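Local coordinates for germination protein (Bacillus megaterium, PDB 6O59) that is the A subunit of the spore germinant receptor GerK3, here its N-terminal domain, and probably takes part in sensing germinants that wake dormant spores, at residues E249-I254 and G262-A267. Numbering follows the deposited sequence.
Sequences EGRIAI and GLIAPA
Four backbone hydrogen bonds join residues 252-254 of strand 252-256 to strand 262-265. Ile252 and Ala265 form one antiparallel hydrogen-bonded pair, with Ile252 N to Ala265 O at 3.0 Å and Ala265 N to Ile252 O at 2.9 Å. Ile254 and Leu263 form the next, with Ile254 N to Leu263 O and Leu263 N to Ile254 O both 2.8 Å. Between them, Ala253 faces Ile264 in a non-hydrogen-bonded pair.

This half is buried. Ile252, Ile254, Leu263 and Ala265 share one face of the sheet. There Ile254 CB meets Leu263 CB at 4.2 Å, and Ile254 CD1 reaches diagonally to Ala265 CB. Helix 195-206 packs on Ile252 and Ile254. On the other face, Ala253 CB touches Ile264 CD1, and both residues lie against Val243 of helix 240-248.

The other end is more polar, and Glu249, Arg251 and Ala267 are partly exposed. Gly250 closes the preceding helix in a Schellman motif, its positive phi suited to glycine. Arg251 reaches across to the second segment. It crosses Ile264 at about a right angle, CD against CG2, and a bend at chi2 helps carry its guanidinium to two successive carbonyls. NH2 bonds Ala267 O at 2.8 Å and Pro266 O at 3.0 Å. Neither bond is straight: the N-H...O angles are 133° and 135°. NH2 sits above the carbonyl plane of Ala267 but in that of Pro266. Arg251 NH1 makes a salt bridge to Glu249 OE1, which probably steadies the guanidinium. Thus the arginine ties the helix exit to the backbone just after the cis peptide bond preceding Pro266.

The arrangement is a beta hairpin, two neighbouring inner strands of a five-stranded antiparallel sheet with helices on both faces.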
# COMPACT_ATOMS: atom_id res chain seq x y z
N GLU A 249 -14.41 -5.42 -9.86
CA GLU A 249 -15.86 -5.64 -9.94
C GLU A 249 -16.61 -4.98 -8.76
O GLU A 249 -17.83 -4.93 -8.80
CB GLU A 249 -16.19 -7.14 -9.93
CG GLU A 249 -15.92 -7.89 -11.21
CD GLU A 249 -15.97 -9.40 -11.07
OE1 GLU A 249 -16.81 -9.91 -10.29
OE2 GLU A 249 -15.15 -10.08 -11.74
N GLY A 250 -15.89 -4.57 -7.71
CA GLY A 250 -16.52 -4.00 -6.52
C GLY A 250 -16.54 -4.92 -5.31
O GLY A 250 -17.20 -4.62 -4.31
N ARG A 251 -15.81 -6.06 -5.39
CA ARG A 251 -15.73 -7.04 -4.31
C ARG A 251 -14.60 -6.67 -3.36
O ARG A 251 -13.81 -5.76 -3.64
CB ARG A 251 -15.54 -8.46 -4.86
CG ARG A 251 -16.58 -8.83 -5.91
CD ARG A 251 -17.01 -10.27 -5.81
NE ARG A 251 -17.47 -10.72 -7.11
CZ ARG A 251 -17.87 -11.94 -7.40
NH1 ARG A 251 -18.22 -12.26 -8.64
NH2 ARG A 251 -17.88 -12.88 -6.46
N ILE A 252 -14.55 -7.39 -2.22
CA ILE A 252 -13.62 -7.20 -1.11
C ILE A 252 -12.69 -8.43 -1.01
O ILE A 252 -13.16 -9.57 -1.04
CB ILE A 252 -14.43 -6.96 0.22
CG1 ILE A 252 -15.13 -5.59 0.21
CG2 ILE A 252 -13.55 -7.10 1.49
CD1 ILE A 252 -16.50 -5.54 -0.38
N ALA A 253 -11.37 -8.18 -0.90
CA ALA A 253 -10.37 -9.24 -0.75
C ALA A 253 -9.85 -9.28 0.70
O ALA A 253 -9.55 -8.25 1.28
CB ALA A 253 -9.22 -9.04 -1.74
N ILE A 254 -9.80 -10.48 1.30
CA ILE A 254 -9.33 -10.66 2.68
C ILE A 254 -8.13 -11.58 2.67
O ILE A 254 -8.19 -12.66 2.09
CB ILE A 254 -10.44 -11.19 3.62
CG1 ILE A 254 -11.68 -10.26 3.63
CG2 ILE A 254 -9.92 -11.43 5.04
CD1 ILE A 254 -12.99 -11.01 3.62
N GLY A 262 -6.17 -15.73 -1.17
CA GLY A 262 -7.00 -14.55 -0.99
C GLY A 262 -8.43 -15.00 -0.82
O GLY A 262 -8.82 -16.02 -1.39
N LEU A 263 -9.20 -14.29 0.01
CA LEU A 263 -10.61 -14.64 0.21
C LEU A 263 -11.47 -13.54 -0.37
O LEU A 263 -11.36 -12.38 0.05
CB LEU A 263 -10.93 -14.89 1.70
CG LEU A 263 -10.14 -16.03 2.36
CD1 LEU A 263 -10.38 -16.06 3.85
CD2 LEU A 263 -10.47 -17.38 1.74
N ILE A 264 -12.25 -13.87 -1.41
CA ILE A 264 -13.12 -12.92 -2.13
C ILE A 264 -14.49 -12.96 -1.48
O ILE A 264 -15.03 -14.04 -1.24
CB ILE A 264 -13.19 -13.28 -3.63
CG1 ILE A 264 -11.79 -13.18 -4.32
CG2 ILE A 264 -14.27 -12.48 -4.39
CD1 ILE A 264 -11.10 -11.84 -4.30
N ALA A 265 -15.02 -11.77 -1.16
CA ALA A 265 -16.34 -11.65 -0.55
C ALA A 265 -17.16 -10.50 -1.16
O ALA A 265 -16.64 -9.41 -1.39
CB ALA A 265 -16.21 -11.47 0.96
N PRO A 266 -18.47 -10.71 -1.43
CA PRO A 266 -19.24 -11.96 -1.30
C PRO A 266 -18.92 -12.87 -2.50
O PRO A 266 -18.60 -12.35 -3.58
CB PRO A 266 -20.71 -11.47 -1.28
CG PRO A 266 -20.65 -9.95 -1.35
CD PRO A 266 -19.33 -9.65 -1.98
N ALA A 267 -18.96 -14.20 -2.32
CA ALA A 267 -18.64 -15.14 -3.40
C ALA A 267 -19.67 -15.06 -4.54
O ALA A 267 -19.30 -15.16 -5.70
CB ALA A 267 -18.55 -16.56 -2.85